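Local coordinates for 3-oxoacyl-[acyl-carrier protein] synthase (Thermus thermophilus, PDB 1UB7), which probably catalyses the first condensation of fatty acid synthesis, joining acetyl-CoA to malonyl-ACP to give 3-oxobutanoyl-ACP, at residues 240-245 with 293-298; 284-289 with 299-304; 100-105 with 127-132; 73-78 with 91-96; 16-21 with 31-36. All coordinates share one frame; numbering follows the deposited sequence.

Along the chain contact 5 comes first, then contacts 4 and 3 in series, and last contacts 1 and 2, whose segments alternate. Contacts 1 and 2 lie about 5 Å apart, centre to centre, on the sheet holding strands 242-245 and 300-307. Contacts 3 and 4, with centres about 8 Å apart, share the other large sheet, where strand 72-78 runs between 102-107 and 131-138; both touch the second subunit. The centres of the two pairs are about 23 to 27 Å apart, one pair in each half of a thiolase-like fold. Contact 5 stands apart, its centre about 40 Å from that of contact 3, in the small helices near the predicted ACP-binding region.

Contact 1. Residues 240-245 with 293-298; sequences IRLFVP and GRIREG
With chi1 at 180°, L242 swings CG round beside its own carbonyl carbon and sends both methyls into the 293-298 loop, CD1 to R294 and CD2 to I295. R294 runs extended at first and then bends at chi3 (59°), which turns the guanidinium back over the leucine. The methyl sits over one face of that flat group: L242 CD1 is 3.2 Å from R294 NH2, a close approach, and 3.7 Å from R294 CZ. The other branch meets the flank of the isoleucine, L242 CD2 lying 3.7 Å from I295 CG1, and the two side chains cross at about a right angle. On the exposed side R241 leans on the loop backbone, its CG 3.5 Å from R294 O.

The loop begins at G293, which closes helix 281-292 with a Schellman motif. R296 then folds back on it: R296 NE bonds to G293 O at 2.6 Å, nearly straight (167°) and on a lone pair in the carbonyl plane. L242 also rests on A289 of that helix, and I295 on A289 and L286, so the edge strand 242-245 is sealed against the helix and its exit loop. Trimming L242 to an alanine would probably open a gap beside I295 and leave one face of the R294 guanidinium without its apolar cover.

No hydrogen bond joins the two segments. R294 NH2 bonds instead to E265 O, so van der Waals packing holds the contact, with a methyl lying on a charged, flat group whose hydrogen bond is made elsewhere.

Contact 2. Residues 284-289 with 299-304; sequences LALKEA and DHVLLV
Neither a ring nor any other flat group takes part where L286 of helix 281-292 meets V301 and L303 of strand 300-307, so there are no faces or edges to match, and the fit is made by branched aliphatic ends. L286 is the one residue of 284-289 that reaches across. Its chi1 of -70° places CG opposite the carbonyl carbon, and the isobutyl group then projects from the helix onto the strand.

The closest meeting is methyl to methyl, L286 CD2 to L303 CD2 at 3.8 Å. The same strand methyl also touches the other branch, with L286 CD1 and L303 CD2 4.0 Å apart, so L303 CD2 sits against the fork of L286. These two side chains cross at about a right angle. V301, two residues back along the strand, offers CG1 to the same L286 methyl, CD2, at 4.2 Å, a looser touch. All three residues are buried and none of the meeting atoms is polar.

L303 is also about 9 Å, side chain to side chain, from H246, predicted to be an active-site residue. Strand 300-307 runs between 242-245 and 311-318. L286 also touches V244 on the first of these, I295 in the loop and L7 of strand 3-10, which belongs to the other large sheet. Helix 281-292 thus packs against both sheets, consistent with one of the buried helices of the middle layer in the thiolase fold.

Contact 3. Residues 100-105 with 127-132; sequences KAFAYD and GLAQKV
F102 reaches across to L128 and A129 with the far end of its ring. The carbonyl oxygen of L128 lies at the ring edge, close to its plane, with F102 CE1 3.8 Å from L128 O. An oxygen there faces the weakly positive C-H rim and not the pi cloud, which is probably mildly favourable although no hydrogen bond is formed. The methyl of A129 comes in next to it, F102 CZ to A129 CB being 4.4 Å, a loose apolar touch.

Chi1 of F102 (52°) wedges CG between the backbone N and the carbonyl carbon, and from there the ring leans out toward the 127-132 turn. Its backbone is held by hydrogen bonds to D73 and V75 of strand 72-78. On the other side, G127 ends helix 112-125 with a Schellman motif, A129 bonds through its backbone to L123 of that helix, and the N-H of Q130 goes to D73 OD2. L128 O is itself occupied, accepting from a bound glycerol, probably left from the crystallisation liquor.

Strands 102-107 and 131-138, joined through helix 112-125, form a beta-alpha-beta crossover with strand 72-78 lying between them. The F102 ring lies near the start of strand 102-107, resting on A74 of the middle strand and L123 of the helix. Y115 of the second subunit packs against it as well, and further along, D105 pairs with a strand of that subunit, so the sheet continues across the dimer interface.

Contact 4. Residues 73-78 with 91-96; sequences DAVIVA and ALVQAR
V75 and V77 of strand 72-78 pack against V93 of helix 89-96, the first strand and the helix of a beta-alpha-beta unit that strand 102-107 completes. The axes of 73-78 and 91-96 approach to 8.2 Å at 134°, the helix running roughly antiparallel to the strand, as expected for the connecting helix of such a crossover.

The apolar packing centres on V93. Its chi1 of 169° spreads the two methyls along the strand, CG1 going to V75 and CG2 to V77. V75 CG1 lies 3.8 Å from V93 CG1 and 4.0 Å from V93 CB, both side chains slanting across each other. A54 and F55 of helix 50-64 and L133 of strand 131-138 close around V93.

The polar end of Q94 turns away from the strand. The residue gives V75 just its aliphatic base, V75 CG2 being 4.3 Å from Q94 CB, while NE2 bonds to L99 O and OE1 to the N-H of G182 of the second subunit, so this buried amide is satisfied at both ends and ties the helix into the dimer.

Toward the C-terminal end of the strand the contact is a single methyl pair, V77 CG2 and V93 CG2, 4.1 Å apart.

Contact 5. Residues 16-21 with 31-36; sequences MTNADF and WIVTRT
The tight part of this contact is N18 against I32. The asparagine amide and the isoleucine slide past each other in opposite directions, and the oxygen rests against two methyl groups of I32: N18 OD1 is 3.1 Å from I32 CG2 and 3.3 Å from I32 CD1. Chi1 of N18 (-68°) brings the amide against helix 29-35.

Beyond it the packing eases. V33, partly exposed, touches the nitrogen side with V33 CG2 3.5 Å from N18 ND2, and F21 adds a loose touch, F21 CB to I32 CD1 at 4.4 Å.

Neither amide atom of N18 bonds across the contact. ND2 gives hydrogen bonds to D29 OD1 and I38 O, and OD1 accepts from R41 NH2, which fixes how the buried amide is turned. A leucine in its place would probably leave D29, I38 O and R41 NH2 each without its hydrogen-bonding mate.

The first helix starts in a capping box: D20 N bonds to T17 OG1 at 3.2 Å, while T17 N returns a bond to D20 OD2 at 2.8 Å. In the other helix I32 O takes both N and OG1 of T36 as the helix ends.

Strand 14-17, pairing with 40-43, leads into the short helix 18-22, and helix 29-35 lies across from it; R35 O bonds to N249 in the predicted ACP-binding region, next to helix 250-258.

Contact 1. Residues 240-245 with 293-298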
# COMPACT_ATOMS: atom_id res chain seq x y z
N ILE A 240 11.54 2.06 -28.96
CA ILE A 240 11.29 2.99 -27.86
C ILE A 240 11.64 4.44 -28.17
O ILE A 240 12.80 4.77 -28.38
CB ILE A 240 12.05 2.56 -26.58
CG1 ILE A 240 11.75 1.09 -26.25
CG2 ILE A 240 11.61 3.42 -25.40
CD1 ILE A 240 10.25 0.77 -26.10
N ARG A 241 10.61 5.30 -28.19
CA ARG A 241 10.75 6.74 -28.44
C ARG A 241 11.48 7.47 -27.30
O ARG A 241 12.31 8.34 -27.54
CB ARG A 241 9.36 7.36 -28.65
CG ARG A 241 9.31 8.89 -28.68
CD ARG A 241 10.17 9.49 -29.79
NE ARG A 241 9.84 8.92 -31.10
CZ ARG A 241 10.38 9.33 -32.25
NH1 ARG A 241 11.27 10.32 -32.26
NH2 ARG A 241 10.03 8.75 -33.39
N LEU A 242 11.18 7.11 -26.06
CA LEU A 242 11.84 7.75 -24.93
C LEU A 242 11.87 6.85 -23.70
O LEU A 242 10.87 6.20 -23.37
CB LEU A 242 11.14 9.07 -24.59
CG LEU A 242 11.68 9.91 -23.43
CD1 LEU A 242 13.00 10.56 -23.81
CD2 LEU A 242 10.66 10.99 -23.07
N PHE A 243 13.03 6.79 -23.06
CA PHE A 243 13.22 5.99 -21.86
C PHE A 243 13.11 6.96 -20.71
O PHE A 243 13.76 7.99 -20.71
CB PHE A 243 14.61 5.34 -21.83
CG PHE A 243 14.78 4.22 -22.81
CD1 PHE A 243 14.70 4.45 -24.18
CD2 PHE A 243 15.01 2.92 -22.36
CE1 PHE A 243 14.85 3.40 -25.10
CE2 PHE A 243 15.16 1.87 -23.27
CZ PHE A 243 15.08 2.11 -24.64
N VAL A 244 12.27 6.62 -19.73
CA VAL A 244 12.07 7.47 -18.57
C VAL A 244 12.41 6.66 -17.35
O VAL A 244 11.64 5.79 -16.91
CB VAL A 244 10.62 7.96 -18.50
CG1 VAL A 244 10.51 9.13 -17.53
CG2 VAL A 244 10.13 8.36 -19.89
N PRO A 245 13.59 6.92 -16.79
CA PRO A 245 14.06 6.21 -15.60
C PRO A 245 13.82 6.98 -14.32
O PRO A 245 13.53 8.17 -14.34
CB PRO A 245 15.55 6.07 -15.87
CG PRO A 245 15.85 7.44 -16.46
CD PRO A 245 14.72 7.60 -17.46
N GLY A 293 6.88 17.71 -26.23
CA GLY A 293 6.50 16.98 -27.43
C GLY A 293 7.38 15.79 -27.71
O GLY A 293 7.31 15.20 -28.79
N ARG A 294 8.23 15.43 -26.74
CA ARG A 294 9.13 14.29 -26.88
C ARG A 294 8.32 13.01 -26.72
O ARG A 294 8.76 11.93 -27.11
CB ARG A 294 10.21 14.33 -25.83
CG ARG A 294 10.85 15.70 -25.69
CD ARG A 294 11.88 15.62 -24.60
NE ARG A 294 12.87 14.60 -24.93
CZ ARG A 294 13.80 14.16 -24.10
NH1 ARG A 294 13.87 14.64 -22.87
NH2 ARG A 294 14.68 13.25 -24.51
N ILE A 295 7.15 13.15 -26.12
CA ILE A 295 6.26 12.03 -25.95
C ILE A 295 5.01 12.49 -26.65
O ILE A 295 4.57 13.62 -26.45
CB ILE A 295 5.94 11.74 -24.45
CG1 ILE A 295 7.06 10.92 -23.82
CG2 ILE A 295 4.62 10.99 -24.33
CD1 ILE A 295 6.82 10.59 -22.35
N ARG A 296 4.46 11.64 -27.51
CA ARG A 296 3.25 11.98 -28.24
C ARG A 296 2.40 10.74 -28.44
O ARG A 296 2.90 9.61 -28.40
CB ARG A 296 3.58 12.56 -29.62
CG ARG A 296 4.58 13.69 -29.60
CD ARG A 296 4.85 14.17 -31.01
NE ARG A 296 5.98 15.10 -31.07
CZ ARG A 296 6.38 15.72 -32.17
NH1 ARG A 296 5.74 15.51 -33.32
NH2 ARG A 296 7.40 16.57 -32.13
N GLU A 297 1.11 10.96 -28.67
CA GLU A 297 0.21 9.85 -28.88
C GLU A 297 0.84 8.93 -29.90
O GLU A 297 1.29 9.38 -30.96
CB GLU A 297 -1.14 10.35 -29.39
CG GLU A 297 -2.09 9.24 -29.73
CD GLU A 297 -3.53 9.67 -29.59
OE1 GLU A 297 -3.94 10.00 -28.46
OE2 GLU A 297 -4.25 9.68 -30.60
N GLY A 298 0.91 7.64 -29.57
CA GLY A 298 1.49 6.68 -30.49
C GLY A 298 2.90 6.22 -30.18
O GLY A 298 3.31 5.17 -30.68

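Contact 2. Residues 284-289 with 299-304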
# COMPACT_ATOMS: atom_id res chain seq x y z
N LEU A 284 6.85 13.27 -12.88
CA LEU A 284 7.39 14.62 -13.07
C LEU A 284 8.09 14.70 -14.42
O LEU A 284 7.97 15.70 -15.14
CB LEU A 284 8.39 14.98 -11.97
CG LEU A 284 7.79 15.49 -10.66
CD1 LEU A 284 8.84 15.53 -9.59
CD2 LEU A 284 7.18 16.89 -10.88
N ALA A 285 8.84 13.65 -14.75
CA ALA A 285 9.56 13.58 -16.02
C ALA A 285 8.63 13.41 -17.21
O ALA A 285 8.80 14.09 -18.23
CB ALA A 285 10.58 12.42 -15.98
N LEU A 286 7.65 12.52 -17.11
CA LEU A 286 6.72 12.32 -18.22
C LEU A 286 6.02 13.62 -18.60
O LEU A 286 5.81 13.90 -19.78
CB LEU A 286 5.66 11.28 -17.86
CG LEU A 286 6.15 9.85 -17.74
CD1 LEU A 286 5.09 9.00 -17.07
CD2 LEU A 286 6.51 9.32 -19.11
N LYS A 287 5.66 14.40 -17.58
CA LYS A 287 4.97 15.67 -17.79
C LYS A 287 5.80 16.60 -18.66
O LYS A 287 5.28 17.17 -19.63
CB LYS A 287 4.67 16.36 -16.45
CG LYS A 287 3.99 17.71 -16.63
CD LYS A 287 3.97 18.52 -15.35
CE LYS A 287 3.32 19.88 -15.56
NZ LYS A 287 3.19 20.60 -14.28
N GLU A 288 7.08 16.76 -18.33
CA GLU A 288 7.96 17.62 -19.13
C GLU A 288 8.10 17.09 -20.58
O GLU A 288 8.04 17.86 -21.54
CB GLU A 288 9.34 17.73 -18.48
CG GLU A 288 9.27 18.11 -17.02
CD GLU A 288 10.55 18.74 -16.50
OE1 GLU A 288 11.65 18.29 -16.89
OE2 GLU A 288 10.45 19.70 -15.70
N ALA A 289 8.25 15.78 -20.72
CA ALA A 289 8.39 15.16 -22.03
C ALA A 289 7.13 15.36 -22.86
O ALA A 289 7.20 15.60 -24.07
CB ALA A 289 8.69 13.68 -21.88
N ASP A 299 3.64 6.98 -29.37
CA ASP A 299 5.02 6.62 -29.02
C ASP A 299 5.09 5.47 -28.01
O ASP A 299 4.16 5.24 -27.23
CB ASP A 299 5.77 7.80 -28.40
CG ASP A 299 5.96 8.97 -29.35
OD1 ASP A 299 6.07 8.75 -30.58
OD2 ASP A 299 6.02 10.12 -28.84
N HIS A 300 6.21 4.75 -28.03
CA HIS A 300 6.42 3.67 -27.09
C HIS A 300 7.34 4.22 -26.03
O HIS A 300 8.48 4.57 -26.32
CB HIS A 300 7.05 2.46 -27.78
CG HIS A 300 6.22 1.91 -28.88
ND1 HIS A 300 4.88 1.64 -28.74
CD2 HIS A 300 6.53 1.58 -30.16
CE1 HIS A 300 4.39 1.18 -29.88
NE2 HIS A 300 5.38 1.13 -30.76
N VAL A 301 6.84 4.32 -24.81
CA VAL A 301 7.64 4.85 -23.72
C VAL A 301 7.98 3.76 -22.71
O VAL A 301 7.16 2.89 -22.39
CB VAL A 301 6.90 5.98 -22.99
CG1 VAL A 301 7.85 6.70 -22.04
CG2 VAL A 301 6.29 6.93 -24.01
N LEU A 302 9.21 3.80 -22.22
CA LEU A 302 9.63 2.83 -21.24
C LEU A 302 9.88 3.52 -19.93
O LEU A 302 10.56 4.55 -19.89
CB LEU A 302 10.91 2.11 -21.65
CG LEU A 302 11.35 1.22 -20.49
CD1 LEU A 302 11.73 -0.13 -21.03
CD2 LEU A 302 12.50 1.89 -19.69
N LEU A 303 9.33 2.94 -18.87
CA LEU A 303 9.47 3.46 -17.52
C LEU A 303 10.23 2.39 -16.75
O LEU A 303 9.98 1.19 -16.94
CB LEU A 303 8.10 3.68 -16.87
CG LEU A 303 7.03 4.45 -17.65
CD1 LEU A 303 5.72 4.46 -16.86
CD2 LEU A 303 7.50 5.88 -17.91
N VAL A 304 11.14 2.81 -15.88
CA VAL A 304 11.91 1.86 -15.11
C VAL A 304 12.36 2.53 -13.81
O VAL A 304 12.69 3.71 -13.80
CB VAL A 304 13.15 1.36 -15.93
CG1 VAL A 304 14.07 2.54 -16.28
CG2 VAL A 304 13.92 0.31 -15.14

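Contact 3. Residues 100-105 with 127-132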
# COMPACT_ATOMS: atom_id res chain seq x y z
N LYS A 100 -16.31 9.04 -5.58
CA LYS A 100 -16.99 7.87 -5.06
C LYS A 100 -15.93 6.83 -5.38
O LYS A 100 -15.91 6.30 -6.49
CB LYS A 100 -18.26 7.59 -5.88
CG LYS A 100 -19.10 6.45 -5.34
CD LYS A 100 -20.08 5.95 -6.41
CE LYS A 100 -21.52 5.94 -5.91
NZ LYS A 100 -21.64 5.22 -4.62
N ALA A 101 -15.03 6.53 -4.45
CA ALA A 101 -13.96 5.59 -4.79
C ALA A 101 -13.28 4.91 -3.63
O ALA A 101 -13.25 5.45 -2.52
CB ALA A 101 -12.91 6.32 -5.61
N PHE A 102 -12.72 3.72 -3.88
CA PHE A 102 -12.00 3.08 -2.79
C PHE A 102 -10.58 3.67 -2.84
O PHE A 102 -10.16 4.18 -3.89
CB PHE A 102 -12.01 1.55 -2.88
CG PHE A 102 -11.57 0.97 -4.21
CD1 PHE A 102 -12.49 0.80 -5.25
CD2 PHE A 102 -10.29 0.44 -4.35
CE1 PHE A 102 -12.15 0.07 -6.40
CE2 PHE A 102 -9.94 -0.29 -5.51
CZ PHE A 102 -10.87 -0.48 -6.52
N ALA A 103 -9.86 3.62 -1.73
CA ALA A 103 -8.54 4.24 -1.67
C ALA A 103 -7.54 3.59 -0.73
O ALA A 103 -7.90 3.12 0.34
CB ALA A 103 -8.71 5.72 -1.27
N TYR A 104 -6.27 3.59 -1.14
CA TYR A 104 -5.25 3.05 -0.28
C TYR A 104 -3.85 3.53 -0.65
O TYR A 104 -3.62 3.96 -1.78
CB TYR A 104 -5.31 1.53 -0.32
CG TYR A 104 -4.81 0.89 -1.60
CD1 TYR A 104 -3.45 0.69 -1.82
CD2 TYR A 104 -5.71 0.40 -2.55
CE1 TYR A 104 -3.00 0.01 -2.96
CE2 TYR A 104 -5.27 -0.28 -3.68
CZ TYR A 104 -3.92 -0.47 -3.88
OH TYR A 104 -3.49 -1.15 -5.00
N ASP A 105 -2.93 3.49 0.30
CA ASP A 105 -1.55 3.88 0.03
C ASP A 105 -0.76 2.62 -0.28
O ASP A 105 -0.98 1.58 0.32
CB ASP A 105 -0.89 4.57 1.24
CG ASP A 105 -1.48 5.92 1.53
OD1 ASP A 105 -2.20 6.42 0.65
OD2 ASP A 105 -1.24 6.47 2.63
N GLY A 127 -11.92 -5.30 -14.27
CA GLY A 127 -13.21 -4.67 -14.11
C GLY A 127 -13.56 -4.25 -12.71
O GLY A 127 -14.74 -4.00 -12.44
N LEU A 128 -12.59 -4.14 -11.81
CA LEU A 128 -12.95 -3.72 -10.44
C LEU A 128 -13.04 -2.20 -10.38
O LEU A 128 -13.64 -1.65 -9.47
CB LEU A 128 -11.93 -4.22 -9.42
CG LEU A 128 -11.79 -5.74 -9.24
CD1 LEU A 128 -10.86 -6.01 -8.08
CD2 LEU A 128 -13.15 -6.38 -8.97
N ALA A 129 -12.44 -1.52 -11.35
CA ALA A 129 -12.50 -0.06 -11.41
C ALA A 129 -12.53 0.35 -12.87
O ALA A 129 -11.91 -0.31 -13.70
CB ALA A 129 -11.27 0.55 -10.75
N GLN A 130 -13.27 1.40 -13.18
CA GLN A 130 -13.36 1.89 -14.56
C GLN A 130 -12.08 2.67 -14.87
O GLN A 130 -11.46 2.49 -15.91
CB GLN A 130 -14.56 2.83 -14.73
CG GLN A 130 -14.57 3.57 -16.06
CD GLN A 130 -15.63 4.67 -16.15
OE1 GLN A 130 -15.68 5.41 -17.14
NE2 GLN A 130 -16.48 4.78 -15.12
N LYS A 131 -11.71 3.54 -13.93
CA LYS A 131 -10.51 4.35 -14.04
C LYS A 131 -9.90 4.41 -12.66
O LYS A 131 -10.60 4.28 -11.66
CB LYS A 131 -10.85 5.76 -14.51
CG LYS A 131 -11.35 5.88 -15.94
CD LYS A 131 -11.87 7.30 -16.17
CE LYS A 131 -12.23 7.58 -17.62
NZ LYS A 131 -12.80 8.96 -17.71
N VAL A 132 -8.59 4.61 -12.61
CA VAL A 132 -7.89 4.67 -11.35
C VAL A 132 -6.97 5.87 -11.31
O VAL A 132 -6.26 6.12 -12.28
CB VAL A 132 -7.00 3.41 -11.13
CG1 VAL A 132 -6.26 3.51 -9.80
CG2 VAL A 132 -7.85 2.17 -11.13

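Contact 4. Residues 73-78 with 91-96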
# COMPACT_ATOMS: atom_id res chain seq x y z
N ASP A 73 -12.93 5.33 -9.99
CA ASP A 73 -13.44 4.57 -8.85
C ASP A 73 -12.36 4.20 -7.85
O ASP A 73 -12.65 3.51 -6.88
CB ASP A 73 -14.10 3.27 -9.28
CG ASP A 73 -15.06 3.44 -10.42
OD1 ASP A 73 -15.86 4.41 -10.38
OD2 ASP A 73 -15.02 2.60 -11.34
N ALA A 74 -11.12 4.62 -8.08
CA ALA A 74 -10.08 4.23 -7.15
C ALA A 74 -8.90 5.18 -7.11
O ALA A 74 -8.44 5.66 -8.14
CB ALA A 74 -9.57 2.81 -7.46
N VAL A 75 -8.41 5.41 -5.90
CA VAL A 75 -7.26 6.25 -5.73
C VAL A 75 -6.19 5.45 -5.02
O VAL A 75 -6.41 4.90 -3.94
CB VAL A 75 -7.58 7.49 -4.89
CG1 VAL A 75 -6.36 8.42 -4.85
CG2 VAL A 75 -8.78 8.18 -5.47
N ILE A 76 -5.03 5.35 -5.66
CA ILE A 76 -3.89 4.66 -5.09
C ILE A 76 -2.78 5.69 -4.96
O ILE A 76 -2.39 6.32 -5.96
CB ILE A 76 -3.34 3.57 -6.00
CG1 ILE A 76 -4.40 2.48 -6.26
CG2 ILE A 76 -2.13 2.95 -5.33
CD1 ILE A 76 -3.92 1.41 -7.30
N VAL A 77 -2.28 5.89 -3.75
CA VAL A 77 -1.18 6.84 -3.57
C VAL A 77 0.11 6.07 -3.29
O VAL A 77 0.26 5.42 -2.25
CB VAL A 77 -1.44 7.81 -2.39
CG1 VAL A 77 -0.15 8.55 -2.03
CG2 VAL A 77 -2.52 8.84 -2.78
N ALA A 78 1.04 6.11 -4.23
CA ALA A 78 2.31 5.44 -4.00
C ALA A 78 3.17 6.45 -3.27
O ALA A 78 3.48 7.52 -3.82
CB ALA A 78 2.96 5.04 -5.31
N ALA A 91 -7.14 8.11 0.92
CA ALA A 91 -8.46 8.48 1.40
C ALA A 91 -8.59 10.01 1.46
O ALA A 91 -9.64 10.56 1.15
CB ALA A 91 -8.70 7.86 2.77
N LEU A 92 -7.51 10.70 1.83
CA LEU A 92 -7.54 12.17 1.89
C LEU A 92 -7.72 12.74 0.48
O LEU A 92 -8.43 13.74 0.29
CB LEU A 92 -6.25 12.71 2.53
CG LEU A 92 -5.87 12.15 3.91
CD1 LEU A 92 -4.54 12.74 4.38
CD2 LEU A 92 -6.96 12.47 4.90
N VAL A 93 -7.08 12.12 -0.50
CA VAL A 93 -7.18 12.59 -1.89
C VAL A 93 -8.60 12.34 -2.40
O VAL A 93 -9.18 13.19 -3.08
CB VAL A 93 -6.18 11.84 -2.81
CG1 VAL A 93 -6.48 12.14 -4.28
CG2 VAL A 93 -4.76 12.26 -2.48
N GLN A 94 -9.16 11.18 -2.07
CA GLN A 94 -10.52 10.83 -2.48
C GLN A 94 -11.52 11.88 -1.96
O GLN A 94 -12.41 12.32 -2.68
CB GLN A 94 -10.86 9.43 -1.95
CG GLN A 94 -12.33 9.05 -2.06
CD GLN A 94 -13.14 9.67 -0.95
OE1 GLN A 94 -12.78 9.55 0.23
NE2 GLN A 94 -14.24 10.33 -1.30
N ALA A 95 -11.35 12.26 -0.70
CA ALA A 95 -12.21 13.25 -0.05
C ALA A 95 -12.09 14.62 -0.75
O ALA A 95 -13.08 15.19 -1.22
CB ALA A 95 -11.84 13.37 1.45
N ARG A 96 -10.85 15.12 -0.82
CA ARG A 96 -10.55 16.39 -1.44
C ARG A 96 -11.24 16.57 -2.78
O ARG A 96 -11.79 17.63 -3.07
CB ARG A 96 -9.04 16.54 -1.61
CG ARG A 96 -8.61 17.65 -2.57
CD ARG A 96 -8.92 19.06 -2.05
NE ARG A 96 -8.58 20.08 -3.04
CZ ARG A 96 -9.34 20.42 -4.08
NH1 ARG A 96 -10.52 19.83 -4.30
NH2 ARG A 96 -8.93 21.36 -4.93

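Contact 5. Residues 16-21 with 31-36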
# COMPACT_ATOMS: atom_id res chain seq x y z
N MET A 16 16.24 24.88 -3.53
CA MET A 16 17.43 24.76 -2.70
C MET A 16 18.62 24.36 -3.56
O MET A 16 18.74 23.21 -4.00
CB MET A 16 17.21 23.74 -1.59
CG MET A 16 18.12 23.98 -0.41
SD MET A 16 17.54 23.23 1.10
CE MET A 16 19.07 22.69 1.84
N THR A 17 19.50 25.34 -3.79
CA THR A 17 20.70 25.17 -4.61
C THR A 17 21.81 24.46 -3.85
O THR A 17 21.82 24.43 -2.61
CB THR A 17 21.23 26.53 -5.08
OG1 THR A 17 21.52 27.34 -3.93
CG2 THR A 17 20.18 27.24 -5.93
N ASN A 18 22.75 23.89 -4.60
CA ASN A 18 23.88 23.20 -3.98
C ASN A 18 24.57 24.22 -3.09
O ASN A 18 25.12 23.88 -2.05
CB ASN A 18 24.85 22.66 -5.04
CG ASN A 18 24.26 21.53 -5.88
OD1 ASN A 18 23.50 20.70 -5.39
ND2 ASN A 18 24.63 21.49 -7.15
N ALA A 19 24.52 25.48 -3.52
CA ALA A 19 25.11 26.58 -2.76
C ALA A 19 24.50 26.57 -1.36
O ALA A 19 25.22 26.64 -0.35
CB ALA A 19 24.82 27.91 -3.46
N ASP A 20 23.17 26.49 -1.32
CA ASP A 20 22.43 26.45 -0.06
C ASP A 20 22.97 25.37 0.87
O ASP A 20 22.87 25.46 2.09
CB ASP A 20 20.95 26.19 -0.34
CG ASP A 20 20.22 27.42 -0.83
OD1 ASP A 20 20.17 28.41 -0.08
OD2 ASP A 20 19.70 27.39 -1.96
N PHE A 21 23.54 24.33 0.27
CA PHE A 21 24.12 23.22 1.02
C PHE A 21 25.57 23.52 1.41
O PHE A 21 26.05 23.05 2.45
CB PHE A 21 24.03 21.92 0.20
CG PHE A 21 22.65 21.31 0.17
CD1 PHE A 21 22.12 20.68 1.30
CD2 PHE A 21 21.87 21.37 -0.99
CE1 PHE A 21 20.85 20.11 1.27
CE2 PHE A 21 20.60 20.80 -1.03
CZ PHE A 21 20.08 20.17 0.10
N TRP A 31 31.24 18.60 -5.88
CA TRP A 31 31.09 17.30 -5.25
C TRP A 31 29.72 16.76 -5.68
O TRP A 31 29.59 15.63 -6.16
CB TRP A 31 31.13 17.46 -3.73
CG TRP A 31 31.11 16.18 -2.93
CD1 TRP A 31 30.45 15.96 -1.74
CD2 TRP A 31 31.85 14.97 -3.20
NE1 TRP A 31 30.73 14.71 -1.26
CE2 TRP A 31 31.59 14.08 -2.13
CE3 TRP A 31 32.70 14.56 -4.23
CZ2 TRP A 31 32.15 12.79 -2.07
CZ3 TRP A 31 33.26 13.28 -4.17
CH2 TRP A 31 32.99 12.42 -3.10
N ILE A 32 28.72 17.62 -5.52
CA ILE A 32 27.34 17.28 -5.86
C ILE A 32 27.10 17.11 -7.35
O ILE A 32 26.62 16.06 -7.78
CB ILE A 32 26.37 18.36 -5.32
CG1 ILE A 32 26.53 18.50 -3.81
CG2 ILE A 32 24.94 17.99 -5.67
CD1 ILE A 32 25.62 19.54 -3.18
N VAL A 33 27.42 18.12 -8.15
CA VAL A 33 27.18 18.06 -9.59
C VAL A 33 27.82 16.90 -10.34
O VAL A 33 27.30 16.44 -11.36
CB VAL A 33 27.61 19.38 -10.29
CG1 VAL A 33 27.44 19.25 -11.81
CG2 VAL A 33 26.78 20.53 -9.78
N THR A 34 28.95 16.41 -9.84
CA THR A 34 29.62 15.31 -10.52
C THR A 34 29.33 13.95 -9.87
O THR A 34 29.39 12.92 -10.53
CB THR A 34 31.15 15.56 -10.57
OG1 THR A 34 31.63 15.84 -9.25
CG2 THR A 34 31.46 16.74 -11.48
N ARG A 35 28.98 13.97 -8.59
CA ARG A 35 28.70 12.72 -7.89
C ARG A 35 27.24 12.26 -8.08
O ARG A 35 26.96 11.06 -8.12
CB ARG A 35 29.02 12.88 -6.40
CG ARG A 35 29.32 11.58 -5.67
CD ARG A 35 29.83 11.82 -4.25
NE ARG A 35 30.12 10.57 -3.53
CZ ARG A 35 31.12 9.74 -3.81
NH1 ARG A 35 31.96 10.00 -4.81
NH2 ARG A 35 31.28 8.63 -3.10
N THR A 36 26.32 13.21 -8.23
CA THR A 36 24.90 12.91 -8.38
C THR A 36 24.26 13.55 -9.62
O THR A 36 23.27 13.04 -10.15
CB THR A 36 24.14 13.43 -7.17
OG1 THR A 36 24.19 14.86 -7.17
CG2 THR A 36 24.76 12.90 -5.90